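Non-atp dependent l-selective hydantoinase (Arthrobacter aurescens, PDB 1GKR) hydrolyses the ring of 5-substituted hydantoins with two zinc ions per subunit, favouring aryl over alkyl derivatives and with a stereoselectivity that depends on the substrate. Local coordinates at residues S79-M93 against G114-G126. Residues are numbered along the deposited sequence; the frame is centred on the assembly and turned at random.
Sequences SESAAVGGITTIIEM and GQRLKVDFALYGG
Strands 87-92 and 120-123 run parallel at 21°, zipped from Thr88 O to Tyr124 N by five backbone hydrogen bonds, the shortest from Ala122 N to Ile90 O (2.8 Å). They are neighbouring strands of the amidohydrolase TIM barrel, joined by helix 103-116 in a beta-alpha-beta crossover. Just before strand 120-123, Val119 rests CG1 on Ala83 CB and CG2 on Ala82 CB, packing the last turns of helix 75-85 against the lead-in to that strand. Ser79 OG takes the N-H of Lys118 at 2.9 Å, a bent bond (138°), and also bonds Phe75 O. Lys118 runs out extended, turns at its last torsion (chi4 78°), and sets NZ 2.9 Å from Glu80 OE2, on the anti side of the carboxylate and tilted out of its plane; Arg406 pairs with OE1. A methionine in place of Lys118 would probably leave OE2 of the buried Glu80 without this charged mate. Bent at both chi2 and chi3, Met93 lays CE over one face of the Tyr124 ring, 3.5 Å from its centroid, while Glu92 O lies at the ring edge and Tyr124 OH bonds Glu59 O. Met93 also touches the zinc ligand His62, so this CH-pi and Met-aromatic contact probably helps set the metal centre's second shell.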
loop_
_atom_site.group_PDB
_atom_site.type_symbol
_atom_site.label_atom_id
_atom_site.label_comp_id
_atom_site.label_asym_id
_atom_site.label_seq_id
_atom_site.Cartn_x
_atom_site.Cartn_y
_atom_site.Cartn_z
ATOM N N SER A 79 -38.658 1.770 23.849
ATOM C CA SER A 79 -37.642 1.719 24.880
ATOM C C SER A 79 -37.860 0.468 25.752
ATOM O O SER A 79 -36.966 0.037 26.478
ATOM C CB SER A 79 -37.635 3.008 25.722
ATOM O OG SER A 79 -38.661 3.030 26.687
ATOM N N GLU A 80 -39.038 -0.133 25.683
ATOM C CA GLU A 80 -39.250 -1.349 26.462
ATOM C C GLU A 80 -38.544 -2.485 25.735
ATOM O O GLU A 80 -38.069 -3.430 26.363
ATOM C CB GLU A 80 -40.739 -1.677 26.615
ATOM C CG GLU A 80 -41.488 -0.717 27.517
ATOM C CD GLU A 80 -42.708 -1.358 28.151
ATOM O OE1 GLU A 80 -43.164 -2.396 27.628
ATOM O OE2 GLU A 80 -43.214 -0.820 29.162
ATOM N N SER A 81 -38.486 -2.398 24.408
ATOM C CA SER A 81 -37.797 -3.416 23.626
ATOM C C SER A 81 -36.320 -3.363 23.991
ATOM O O SER A 81 -35.668 -4.403 24.110
ATOM C CB SER A 81 -37.943 -3.164 22.126
ATOM O OG SER A 81 -39.177 -3.646 21.638
ATOM N N ALA A 82 -35.795 -2.150 24.157
ATOM C CA ALA A 82 -34.400 -1.985 24.528
ATOM C C ALA A 82 -34.189 -2.665 25.877
ATOM O O ALA A 82 -33.313 -3.521 26.026
ATOM C CB ALA A 82 -34.048 -0.512 24.629
ATOM N N ALA A 83 -35.006 -2.291 26.856
ATOM C CA ALA A 83 -34.890 -2.863 28.186
ATOM C C ALA A 83 -34.836 -4.379 28.183
ATOM O O ALA A 83 -33.956 -4.957 28.801
ATOM C CB ALA A 83 -36.024 -2.396 29.059
ATOM N N VAL A 84 -35.754 -5.049 27.498
ATOM C CA VAL A 84 -35.685 -6.502 27.535
ATOM C C VAL A 84 -34.531 -6.993 26.700
ATOM O O VAL A 84 -34.006 -8.071 26.949
ATOM C CB VAL A 84 -36.987 -7.186 27.045
ATOM C CG1 VAL A 84 -38.173 -6.584 27.744
ATOM C CG2 VAL A 84 -37.123 -7.067 25.554
ATOM N N GLY A 85 -34.139 -6.197 25.711
ATOM C CA GLY A 85 -33.036 -6.571 24.841
ATOM C C GLY A 85 -31.673 -6.339 25.473
ATOM O O GLY A 85 -30.658 -6.641 24.871
ATOM N N GLY A 86 -31.644 -5.796 26.684
ATOM C CA GLY A 86 -30.382 -5.554 27.355
ATOM C C GLY A 86 -29.677 -4.263 26.970
ATOM O O GLY A 86 -28.525 -4.048 27.351
ATOM N N ILE A 87 -30.355 -3.405 26.212
ATOM C CA ILE A 87 -29.776 -2.134 25.795
ATOM C C ILE A 87 -30.181 -1.078 26.814
ATOM O O ILE A 87 -31.311 -0.604 26.824
ATOM C CB ILE A 87 -30.265 -1.757 24.376
ATOM C CG1 ILE A 87 -29.765 -2.815 23.391
ATOM C CG2 ILE A 87 -29.788 -0.361 23.973
ATOM C CD1 ILE A 87 -30.189 -2.561 21.970
ATOM N N THR A 88 -29.240 -0.713 27.673
ATOM C CA THR A 88 -29.502 0.248 28.735
ATOM C C THR A 88 -29.372 1.726 28.374
ATOM O O THR A 88 -29.901 2.580 29.079
ATOM C CB THR A 88 -28.631 -0.077 29.931
ATOM O OG1 THR A 88 -27.265 -0.164 29.506
ATOM C CG2 THR A 88 -29.065 -1.420 30.527
ATOM N N THR A 89 -28.631 2.055 27.326
ATOM C CA THR A 89 -28.605 3.452 26.913
ATOM C C THR A 89 -28.566 3.523 25.386
ATOM O O THR A 89 -27.857 2.757 24.718
ATOM C CB THR A 89 -27.462 4.317 27.565
ATOM O OG1 THR A 89 -26.520 4.700 26.567
ATOM C CG2 THR A 89 -26.782 3.602 28.676
ATOM N N ILE A 90 -29.391 4.417 24.846
ATOM C CA ILE A 90 -29.511 4.600 23.414
ATOM C C ILE A 90 -29.149 6.029 23.042
ATOM O O ILE A 90 -29.183 6.937 23.879
ATOM C CB ILE A 90 -30.974 4.354 22.938
ATOM C CG1 ILE A 90 -31.900 5.421 23.532
ATOM C CG2 ILE A 90 -31.461 2.991 23.383
ATOM C CD1 ILE A 90 -33.311 5.346 23.040
ATOM N N ILE A 91 -28.794 6.224 21.782
ATOM C CA ILE A 91 -28.502 7.551 21.299
ATOM C C ILE A 91 -29.441 7.700 20.101
ATOM O O ILE A 91 -29.228 7.056 19.082
ATOM C CB ILE A 91 -27.028 7.671 20.892
ATOM C CG1 ILE A 91 -26.146 7.040 21.975
ATOM C CG2 ILE A 91 -26.639 9.134 20.782
ATOM C CD1 ILE A 91 -24.652 7.286 21.790
ATOM N N GLU A 92 -30.498 8.507 20.250
ATOM C CA GLU A 92 -31.499 8.726 19.191
ATOM C C GLU A 92 -30.966 9.555 18.056
ATOM O O GLU A 92 -30.426 10.636 18.296
ATOM C CB GLU A 92 -32.717 9.473 19.725
ATOM C CG GLU A 92 -33.987 8.667 19.800
ATOM C CD GLU A 92 -34.536 8.244 18.458
ATOM O OE1 GLU A 92 -34.940 9.108 17.637
ATOM O OE2 GLU A 92 -34.568 7.021 18.242
ATOM N N MET A 93 -31.134 9.065 16.830
ATOM C CA MET A 93 -30.691 9.806 15.655
ATOM C C MET A 93 -31.636 11.005 15.505
ATOM O O MET A 93 -32.705 11.044 16.116
ATOM C CB MET A 93 -30.749 8.922 14.413
ATOM C CG MET A 93 -29.884 7.684 14.501
ATOM S SD MET A 93 -28.202 7.855 13.836
ATOM C CE MET A 93 -27.928 9.596 14.005
ATOM N N GLY A 114 -37.132 12.519 27.863
ATOM C CA GLY A 114 -36.951 12.367 29.293
ATOM C C GLY A 114 -38.211 11.978 30.051
ATOM O O GLY A 114 -38.143 11.370 31.120
ATOM N N GLN A 115 -39.364 12.322 29.501
ATOM C CA GLN A 115 -40.620 12.010 30.154
ATOM C C GLN A 115 -41.178 10.654 29.785
ATOM O O GLN A 115 -41.968 10.084 30.535
ATOM C CB GLN A 115 -41.670 13.055 29.809
ATOM C CG GLN A 115 -41.370 14.452 30.288
ATOM C CD GLN A 115 -42.335 15.472 29.697
ATOM O OE1 GLN A 115 -42.245 16.671 29.983
ATOM N NE2 GLN A 115 -43.264 14.997 28.859
ATOM N N ARG A 116 -40.779 10.117 28.641
ATOM C CA ARG A 116 -41.349 8.845 28.244
ATOM C C ARG A 116 -40.437 7.640 28.069
ATOM O O ARG A 116 -40.919 6.503 28.056
ATOM C CB ARG A 116 -42.190 9.060 26.990
ATOM C CG ARG A 116 -43.408 9.934 27.254
ATOM C CD ARG A 116 -44.252 10.108 26.020
ATOM N NE ARG A 116 -43.739 11.159 25.157
ATOM C CZ ARG A 116 -43.519 11.010 23.856
ATOM N NH1 ARG A 116 -43.765 9.839 23.274
ATOM N NH2 ARG A 116 -43.066 12.036 23.135
ATOM N N LEU A 117 -39.132 7.870 27.943
ATOM C CA LEU A 117 -38.184 6.771 27.769
ATOM C C LEU A 117 -38.033 5.937 29.033
ATOM O O LEU A 117 -38.170 6.446 30.147
ATOM C CB LEU A 117 -36.826 7.317 27.346
ATOM C CG LEU A 117 -36.764 7.631 25.860
ATOM C CD1 LEU A 117 -35.486 8.397 25.547
ATOM C CD2 LEU A 117 -36.850 6.317 25.082
ATOM N N LYS A 118 -37.755 4.650 28.859
ATOM C CA LYS A 118 -37.595 3.760 30.001
ATOM C C LYS A 118 -36.138 3.331 30.237
ATOM O O LYS A 118 -35.821 2.742 31.267
ATOM C CB LYS A 118 -38.508 2.541 29.849
ATOM C CG LYS A 118 -40.008 2.840 29.949
ATOM C CD LYS A 118 -40.768 1.544 30.234
ATOM C CE LYS A 118 -42.226 1.775 30.606
ATOM N NZ LYS A 118 -43.054 2.056 29.402
ATOM N N VAL A 119 -35.255 3.607 29.284
ATOM C CA VAL A 119 -33.836 3.305 29.462
ATOM C C VAL A 119 -33.134 4.659 29.304
ATOM O O VAL A 119 -33.759 5.628 28.886
ATOM C CB VAL A 119 -33.329 2.280 28.429
ATOM C CG1 VAL A 119 -34.045 0.947 28.640
ATOM C CG2 VAL A 119 -33.554 2.789 27.026
ATOM N N ASP A 120 -31.859 4.760 29.650
ATOM C CA ASP A 120 -31.198 6.059 29.537
ATOM C C ASP A 120 -30.902 6.429 28.083
ATOM O O ASP A 120 -30.881 5.561 27.200
ATOM C CB ASP A 120 -29.925 6.079 30.396
ATOM C CG ASP A 120 -30.228 6.221 31.896
ATOM O OD1 ASP A 120 -31.416 6.309 32.285
ATOM O OD2 ASP A 120 -29.270 6.248 32.693
ATOM N N PHE A 121 -30.661 7.713 27.830
ATOM C CA PHE A 121 -30.437 8.144 26.465
ATOM C C PHE A 121 -29.521 9.346 26.290
ATOM O O PHE A 121 -29.359 10.170 27.188
ATOM C CB PHE A 121 -31.782 8.498 25.839
ATOM C CG PHE A 121 -32.466 9.659 26.522
ATOM C CD1 PHE A 121 -33.093 9.492 27.754
ATOM C CD2 PHE A 121 -32.412 10.941 25.970
ATOM C CE1 PHE A 121 -33.654 10.587 28.435
ATOM C CE2 PHE A 121 -32.969 12.040 26.644
ATOM C CZ PHE A 121 -33.588 11.861 27.878
ATOM N N ALA A 122 -28.950 9.437 25.095
ATOM C CA ALA A 122 -28.094 10.537 24.696
ATOM C C ALA A 122 -28.710 10.977 23.365
ATOM O O ALA A 122 -29.432 10.202 22.729
ATOM C CB ALA A 122 -26.673 10.051 24.482
ATOM N N LEU A 123 -28.426 12.197 22.924
ATOM C CA LEU A 123 -29.007 12.665 21.681
ATOM C C LEU A 123 -28.058 13.197 20.632
ATOM O O LEU A 123 -27.050 13.833 20.935
ATOM C CB LEU A 123 -30.035 13.742 21.972
ATOM C CG LEU A 123 -31.246 13.275 22.753
ATOM C CD1 LEU A 123 -32.092 14.473 23.076
ATOM C CD2 LEU A 123 -32.035 12.270 21.937
ATOM N N TYR A 124 -28.421 12.930 19.384
ATOM C CA TYR A 124 -27.693 13.389 18.212
ATOM C C TYR A 124 -28.382 14.659 17.760
ATOM O O TYR A 124 -29.560 14.874 18.037
ATOM C CB TYR A 124 -27.859 12.425 17.049
ATOM C CG TYR A 124 -26.951 11.249 17.022
ATOM C CD1 TYR A 124 -25.616 11.390 16.644
ATOM C CD2 TYR A 124 -27.443 9.965 17.294
ATOM C CE1 TYR A 124 -24.794 10.281 16.524
ATOM C CE2 TYR A 124 -26.632 8.851 17.179
ATOM C CZ TYR A 124 -25.309 9.015 16.791
ATOM O OH TYR A 124 -24.497 7.922 16.657
ATOM N N GLY A 125 -27.641 15.482 17.039
ATOM C CA GLY A 125 -28.203 16.680 16.467
ATOM C C GLY A 125 -28.078 16.351 14.990
ATOM O O GLY A 125 -27.401 15.386 14.626
ATOM N N GLY A 126 -28.724 17.116 14.129
ATOM C CA GLY A 126 -28.610 16.829 12.717
ATOM C C GLY A 126 -27.737 17.853 12.021
ATOM O O GLY A 126 -27.701 19.027 12.391
HETATM O O HOH W 1 -31.819 13.069 18.336
#